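Local coordinates for chitin oligosaccharide binding protein NagB2 (Paenibacillus sp. FPU-7, PDB 7EHU), which binds the chitin oligosaccharides N,N'-diacetylchitobiose and N,N',N''-triacetylchitotriose as a solute-binding protein, probably handing them on to a membrane transporter, at residues V75-K80 with A387-V392; K82-M85 with P90-I93. All blocks are in the same frame, centred on the assembly; numbering follows the deposited sequence.

In the fold
Helix 73-86 serves both contacts, binding sugar near its start and packing on the chain that follows it at its end. Interaction 1 joins 75-80 to the far-off loop 387-392, and interaction 2, nested inside the segment of chain that it closes, joins 82-85 to 90-93 after a short connection. Their centres lie about 14 Å apart, about 10 and 20 Å from the centre of the chain, and they meet where Arg77 O packs on Lys82 CB at 4.0 Å. Arg35 of strand 30-36 links them again, hydrogen-bonding Asn76 and forming a salt bridge with Glu84. One helix thus carries a pocket residue near one end while its other end is tied to the sheet.

Interaction 1: V75-K80 with A387-V392; sequences VNRDVK and AFDALV. With NAG (2-acetamido-2-deoxy-beta-D-glucopyranose), chain B.
In the glycan pocket, Arg77 and Asp389 form a buried salt bridge beside a bound N-acetylglucosamine, a case of protein charges pairing with each other as well as meeting the sugar. The Arg77 chain runs out straight, CG anti to the backbone N (chi1 -173°), and delivers NH2 to Asp389 OD1 at 3.0 Å, with an N-H...O angle of 157°. OD1 lies nearly in the guanidinium plane, at its edge, whereas the carboxylate stands roughly perpendicular to that plane and is met on its anti side, somewhat out of its own plane. The second carboxylate oxygen works for the ligand: NAG O4 donates to Asp389 OD2 at 2.7 Å. Arg77 NH1 lies 3.0 Å from NAG O3, and Ala387 CB 3.3 Å from NAG O4. A water bridges Asp389 O and, weakly, Arg77 NH2. Arg77 NE also forms a salt bridge with Asp101 of helix 100-107, and the Arg77 guanidinium makes a cation-pi contact with Phe97 of strand 93-97. A leucine in place of Arg77 would probably leave Asp389 and Asp101 without this charge partner and NAG O3 without the nearby NH1. Next to Asp389 in the chain, Phe388 packs against helices 197-212 and 394-408, its ring face under Asp389 CB.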
ATOM      1  N   VAL A  75       5.945   3.808  11.474  1.00 10.11           N
ATOM      2  CA  VAL A  75       6.885   4.657  12.195  1.00 10.24           C
ATOM      3  C   VAL A  75       7.714   5.466  11.208  1.00  9.60           C
ATOM      4  O   VAL A  75       7.891   6.678  11.380  1.00  9.65           O
ATOM      5  CB  VAL A  75       7.766   3.788  13.113  1.00 11.48           C
ATOM      6  CG1 VAL A  75       8.866   4.616  13.770  1.00 12.36           C
ATOM      7  CG2 VAL A  75       6.923   3.088  14.184  1.00 12.85           C
ATOM      8  N   ASN A  76       8.195   4.834  10.129  1.00  9.38           N
ATOM      9  CA  ASN A  76       9.010   5.580   9.176  1.00  8.62           C
ATOM     10  C   ASN A  76       8.189   6.685   8.518  1.00  8.66           C
ATOM     11  O   ASN A  76       8.594   7.849   8.493  1.00  8.81           O
ATOM     12  CB  ASN A  76       9.581   4.675   8.094  1.00  9.59           C
ATOM     13  CG  ASN A  76      10.440   5.435   7.145  1.00  8.85           C
ATOM     14  OD1 ASN A  76      11.340   6.141   7.585  1.00  9.72           O
ATOM     15  ND2 ASN A  76      10.128   5.386   5.846  1.00  9.15           N
ATOM     16  N   ARG A  77       7.044   6.317   7.928  1.00  8.02           N
ATOM     17  CA  ARG A  77       6.313   7.276   7.113  1.00  8.12           C
ATOM     18  C   ARG A  77       5.760   8.417   7.941  1.00  8.24           C
ATOM     19  O   ARG A  77       5.810   9.582   7.531  1.00  9.38           O
ATOM     20  CB  ARG A  77       5.168   6.582   6.389  1.00  8.61           C
ATOM     21  CG  ARG A  77       4.444   7.449   5.379  1.00  8.89           C
ATOM     22  CD  ARG A  77       3.304   6.741   4.749  1.00  8.49           C
ATOM     23  NE  ARG A  77       2.722   7.561   3.711  1.00  9.17           N
ATOM     24  CZ  ARG A  77       1.731   7.176   2.918  1.00  8.17           C
ATOM     25  NH1 ARG A  77       1.185   5.974   3.114  1.00  9.70           N
ATOM     26  NH2 ARG A  77       1.297   7.945   1.939  1.00  9.22           N
ATOM     27  N   ASP A  78       5.206   8.099   9.093  1.00  9.01           N
ATOM     28  CA  ASP A  78       4.380   9.039   9.836  1.00  9.46           C
ATOM     29  C   ASP A  78       5.113   9.718  10.972  1.00 11.06           C
ATOM     30  O   ASP A  78       4.615  10.728  11.479  1.00 14.01           O
ATOM     31  CB  ASP A  78       3.110   8.351  10.346  1.00  9.44           C
ATOM     32  CG  ASP A  78       2.288   7.773   9.228  1.00 10.98           C
ATOM     33  OD1 ASP A  78       1.548   6.830   9.497  1.00 13.38           O
ATOM     34  OD2 ASP A  78       2.365   8.296   8.098  1.00 11.38           O
ATOM     35  N   VAL A  79       6.270   9.203  11.374  1.00 10.52           N
ATOM     36  CA  VAL A  79       7.001   9.787  12.499  1.00 11.45           C
ATOM     37  C   VAL A  79       8.436  10.128  12.103  1.00 10.58           C
ATOM     38  O   VAL A  79       8.825  11.302  12.112  1.00 10.96           O
ATOM     39  CB  VAL A  79       6.952   8.865  13.739  1.00 14.02           C
ATOM     40  CG1 VAL A  79       7.689   9.494  14.922  1.00 16.51           C
ATOM     41  CG2 VAL A  79       5.502   8.534  14.117  1.00 16.53           C
ATOM     42  N   LYS A  80       9.242   9.114  11.776  1.00  9.17           N
ATOM     43  CA  LYS A  80      10.692   9.301  11.674  1.00  9.69           C
ATOM     44  C   LYS A  80      11.075  10.110  10.437  1.00  9.35           C
ATOM     45  O   LYS A  80      11.754  11.140  10.544  1.00  9.43           O
ATOM     46  CB  LYS A  80      11.428   7.959  11.720  1.00 10.07           C
ATOM     47  CG  LYS A  80      12.904   8.100  12.043  1.00 10.43           C
ATOM     48  CD  LYS A  80      13.607   6.753  12.152  1.00 11.08           C
ATOM     49  CE  LYS A  80      14.989   6.886  12.748  1.00 12.19           C
ATOM     50  NZ  LYS A  80      15.715   5.588  12.837  1.00 13.09           N
ATOM     51  N   ALA A 387      -4.545   5.109  -3.842  1.00  9.74           N
ATOM     52  CA  ALA A 387      -4.934   5.172  -2.441  1.00  9.91           C
ATOM     53  C   ALA A 387      -5.187   6.618  -2.034  1.00  9.44           C
ATOM     54  O   ALA A 387      -4.515   7.550  -2.498  1.00  9.36           O
ATOM     55  CB  ALA A 387      -3.866   4.567  -1.548  1.00 10.31           C
ATOM     56  N   PHE A 388      -6.170   6.811  -1.147  1.00  9.47           N
ATOM     57  CA  PHE A 388      -6.541   8.160  -0.737  1.00  9.44           C
ATOM     58  C   PHE A 388      -5.359   8.922  -0.130  1.00  9.14           C
ATOM     59  O   PHE A 388      -5.321  10.157  -0.208  1.00 10.55           O
ATOM     60  CB  PHE A 388      -7.722   8.137   0.247  1.00  9.95           C
ATOM     61  CG  PHE A 388      -7.302   7.859   1.656  1.00 10.00           C
ATOM     62  CD1 PHE A 388      -6.934   6.587   2.048  1.00 10.79           C
ATOM     63  CD2 PHE A 388      -7.213   8.885   2.570  1.00 11.58           C
ATOM     64  CE1 PHE A 388      -6.482   6.359   3.329  1.00 11.52           C
ATOM     65  CE2 PHE A 388      -6.764   8.655   3.850  1.00 12.21           C
ATOM     66  CZ  PHE A 388      -6.408   7.384   4.229  1.00 12.45           C
ATOM     67  N   ASP A 389      -4.374   8.223   0.445  1.00  9.13           N
ATOM     68  CA  ASP A 389      -3.237   8.895   1.081  1.00  8.76           C
ATOM     69  C   ASP A 389      -2.236   9.435   0.079  1.00  8.38           C
ATOM     70  O   ASP A 389      -1.356  10.214   0.463  1.00  9.54           O
ATOM     71  CB  ASP A 389      -2.767   7.925   2.145  1.00 10.23           C
ATOM     72  CG  ASP A 389      -1.910   6.765   1.667  1.00 10.49           C
ATOM     73  OD1 ASP A 389      -1.152   6.574   0.819  1.00 11.17           O
ATOM     74  OD2 ASP A 389      -2.834   5.863   1.499  1.00 10.75           O
ATOM     75  N   ALA A 390      -2.427   9.143  -1.210  1.00  9.13           N
ATOM     76  CA  ALA A 390      -1.711   9.880  -2.238  1.00  9.15           C
ATOM     77  C   ALA A 390      -2.302  11.270  -2.451  1.00  9.70           C
ATOM     78  O   ALA A 390      -1.608  12.158  -2.970  1.00 10.04           O
ATOM     79  CB  ALA A 390      -1.762   9.126  -3.566  1.00 11.13           C
ATOM     80  N   LEU A 391      -3.559  11.476  -2.043  1.00  9.83           N
ATOM     81  CA  LEU A 391      -4.362  12.622  -2.458  1.00 10.81           C
ATOM     82  C   LEU A 391      -4.692  13.597  -1.340  1.00 11.46           C
ATOM     83  O   LEU A 391      -5.237  14.673  -1.633  1.00 14.10           O
ATOM     84  CB  LEU A 391      -5.702  12.126  -3.029  1.00 11.95           C
ATOM     85  CG  LEU A 391      -5.633  11.084  -4.140  1.00 12.86           C
ATOM     86  CD1 LEU A 391      -7.018  10.648  -4.578  1.00 12.84           C
ATOM     87  CD2 LEU A 391      -4.843  11.631  -5.319  1.00 13.44           C
ATOM     88  N   VAL A 392      -4.475  13.227  -0.079  1.00 10.99           N
ATOM     89  CA  VAL A 392      -4.812  14.084   1.045  1.00 12.08           C
ATOM     90  C   VAL A 392      -3.564  14.318   1.880  1.00 11.33           C
ATOM     91  O   VAL A 392      -2.600  13.552   1.849  1.00 11.00           O
ATOM     92  CB  VAL A 392      -5.975  13.561   1.921  1.00 12.67           C
ATOM     93  CG1 VAL A 392      -7.213  13.301   1.090  1.00 13.11           C
ATOM     94  CG2 VAL A 392      -5.556  12.319   2.686  1.00 13.03           C
TER
HETATM   95  C1  NAG B   3       1.023   0.828   2.239  1.00  8.40           C
HETATM   96  C2  NAG B   3       0.756   2.038   3.101  1.00  7.93           C
HETATM   97  C3  NAG B   3      -0.629   2.613   2.809  1.00  7.72           C
HETATM   98  C4  NAG B   3      -0.784   2.886   1.317  1.00  7.25           C
HETATM   99  C5  NAG B   3      -0.458   1.632   0.512  1.00  7.50           C
HETATM  100  C6  NAG B   3      -0.488   1.854  -0.986  1.00  7.98           C
HETATM  101  C7  NAG B   3       1.867   2.271   5.272  1.00 10.11           C
HETATM  102  C8  NAG B   3       1.858   1.879   6.725  1.00 10.75           C
HETATM  103  N2  NAG B   3       0.902   1.743   4.517  1.00  7.92           N
HETATM  104  O3  NAG B   3      -0.783   3.806   3.568  1.00  8.76           O
HETATM  105  O4  NAG B   3      -2.115   3.273   0.986  1.00  8.29           O
HETATM  106  O5  NAG B   3       0.854   1.168   0.866  1.00  7.91           O
HETATM  107  O6  NAG B   3       0.450   2.839  -1.393  1.00  8.62           O
HETATM  108  O7  NAG B   3       2.706   3.044   4.806  1.00 12.22           O
HETATM  109  O   HOH W   1       1.542  10.385   0.162  1.00  9.06           O

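Interaction 2: K82-M85 with P90-I93; sequences KAEM and PPQI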
ATOM      1  N   LYS A  82       9.154  11.844   8.574  1.00  9.36           N
ATOM      2  CA  LYS A  82       8.453  13.124   8.683  1.00 10.04           C
ATOM      3  C   LYS A  82       9.270  14.120   9.503  1.00  9.75           C
ATOM      4  O   LYS A  82       9.446  15.284   9.110  1.00 10.99           O
ATOM      5  CB  LYS A  82       7.071  12.896   9.303  1.00 11.21           C
ATOM      6  CG  LYS A  82       6.198  14.150   9.356  1.00 12.92           C
ATOM      7  CD  LYS A  82       4.824  13.878   9.978  1.00 14.90           C
ATOM      8  CE  LYS A  82       3.900  13.081   9.061  1.00 18.58           C
ATOM      9  NZ  LYS A  82       2.671  12.564   9.778  1.00 21.71           N
ATOM     10  N   ALA A  83       9.791  13.669  10.646  1.00  9.99           N
ATOM     11  CA  ALA A  83      10.547  14.548  11.529  1.00  9.70           C
ATOM     12  C   ALA A  83      11.878  14.936  10.908  1.00  9.50           C
ATOM     13  O   ALA A  83      12.321  16.083  11.032  1.00  9.68           O
ATOM     14  CB  ALA A  83      10.768  13.841  12.864  1.00  9.84           C
ATOM     15  N   GLU A  84      12.540  13.994  10.246  1.00  9.23           N
ATOM     16  CA  GLU A  84      13.803  14.280   9.582  1.00  9.33           C
ATOM     17  C   GLU A  84      13.621  15.293   8.457  1.00  9.39           C
ATOM     18  O   GLU A  84      14.435  16.221   8.298  1.00  9.90           O
ATOM     19  CB  GLU A  84      14.366  12.967   9.054  1.00  9.81           C
ATOM     20  CG  GLU A  84      14.936  12.079  10.137  1.00 10.42           C
ATOM     21  CD  GLU A  84      15.061  10.621   9.729  1.00 10.22           C
ATOM     22  OE1 GLU A  84      15.735   9.875  10.475  1.00 10.94           O
ATOM     23  OE2 GLU A  84      14.465  10.186   8.707  1.00 10.09           O
ATOM     24  N   MET A  85      12.531  15.163   7.703  1.00  8.98           N
ATOM     25  CA  MET A  85      12.223  16.122   6.645  1.00  9.54           C
ATOM     26  C   MET A  85      11.918  17.499   7.230  1.00 10.10           C
ATOM     27  O   MET A  85      12.354  18.513   6.681  1.00 10.63           O
ATOM     28  CB  MET A  85      11.045  15.613   5.809  1.00  9.49           C
ATOM     29  CG  MET A  85      11.425  14.484   4.857  1.00  9.56           C
ATOM     30  SD  MET A  85      12.513  15.098   3.564  1.00  9.76           S
ATOM     31  CE  MET A  85      12.656  13.624   2.537  1.00 11.39           C
ATOM     32  N   PRO A  90      16.856  14.578   5.940  1.00 10.11           N
ATOM     33  CA  PRO A  90      16.470  13.186   5.654  1.00  9.77           C
ATOM     34  C   PRO A  90      17.697  12.308   5.499  1.00  9.68           C
ATOM     35  O   PRO A  90      18.806  12.801   5.253  1.00 10.52           O
ATOM     36  CB  PRO A  90      15.724  13.289   4.314  1.00 10.15           C
ATOM     37  CG  PRO A  90      16.325  14.502   3.645  1.00 10.62           C
ATOM     38  CD  PRO A  90      16.598  15.468   4.788  1.00 10.18           C
ATOM     39  N   PRO A  91      17.530  10.995   5.586  1.00  9.65           N
ATOM     40  CA  PRO A  91      18.590  10.079   5.148  1.00 10.25           C
ATOM     41  C   PRO A  91      18.918  10.322   3.680  1.00  9.36           C
ATOM     42  O   PRO A  91      18.159  10.941   2.936  1.00  9.87           O
ATOM     43  CB  PRO A  91      17.941   8.701   5.325  1.00 11.49           C
ATOM     44  CG  PRO A  91      16.802   8.904   6.240  1.00 11.40           C
ATOM     45  CD  PRO A  91      16.289  10.272   5.924  1.00 10.48           C
ATOM     46  N   GLN A  92      20.047   9.774   3.241  1.00  9.12           N
ATOM     47  CA  GLN A  92      20.434   9.929   1.846  1.00  9.24           C
ATOM     48  C   GLN A  92      19.494   9.177   0.907  1.00  9.35           C
ATOM     49  O   GLN A  92      19.217   9.652  -0.201  1.00  9.79           O
ATOM     50  CB  GLN A  92      21.875   9.457   1.646  1.00 11.05           C
ATOM     51  CG  GLN A  92      22.945  10.407   2.172  1.00 11.74           C
ATOM     52  CD  GLN A  92      23.329  10.157   3.608  1.00 14.50           C
ATOM     53  OE1 GLN A  92      22.674   9.427   4.355  1.00 13.31           O
ATOM     54  NE2 GLN A  92      24.486  10.663   3.972  1.00 17.63           N
ATOM     55  N   ILE A  93      19.022   7.995   1.333  1.00  8.92           N
ATOM     56  CA  ILE A  93      18.127   7.120   0.581  1.00  8.42           C
ATOM     57  C   ILE A  93      17.033   6.684   1.539  1.00  7.95           C
ATOM     58  O   ILE A  93      17.327   6.329   2.684  1.00  8.41           O
ATOM     59  CB  ILE A  93      18.860   5.858   0.062  1.00 10.14           C
ATOM     60  CG1 ILE A  93      20.054   6.220  -0.821  1.00 10.61           C
ATOM     61  CG2 ILE A  93      17.874   4.964  -0.692  1.00  9.95           C
ATOM     62  CD1 ILE A  93      21.029   5.060  -1.022  1.00 11.74           C
TER
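Glu84 and Met85, neighbours near the end of helix 73-86, each meet a proline of the returning chain at about a right angle, an example of how successive helical residues can pack against two successive prolines. Met85 takes Pro90. Its chain leaves the backbone with CG anti to the carbonyl carbon and then folds at chi2 (-68°), which brings the thioether to the CB-CG side of the Pro90 ring: Met85 CE touches Pro90 CB at 3.6 Å and Met85 SD lies 3.8 Å from the same CB, an apolar contact made by methyl and sulfur together. Glu84 takes Pro91. Extended beyond CG, it sends its carboxylate past the ring so that Glu84 OE2 comes within 3.3 Å of Pro91 CD and 3.6 Å of Pro91 CG. The main polar partner of this carboxylate lies elsewhere, since OE1 forms a salt bridge with Arg35, a residue that Pro91 also touches. The backbones also draw close, Glu84 O standing 3.8 Å from Pro90 N, which as a proline nitrogen has no hydrogen to give. Tyr105 of helix 100-107, and His110 and Leu111 of the loop after it, also pack on Met85. The turn completes a beta-alpha-beta crossover from strand 64-70 through helix 73-86 to strand 93-97, which flanks strand 30-36 and meets it through backbone bonds from Ile93 to Thr33 and Arg35.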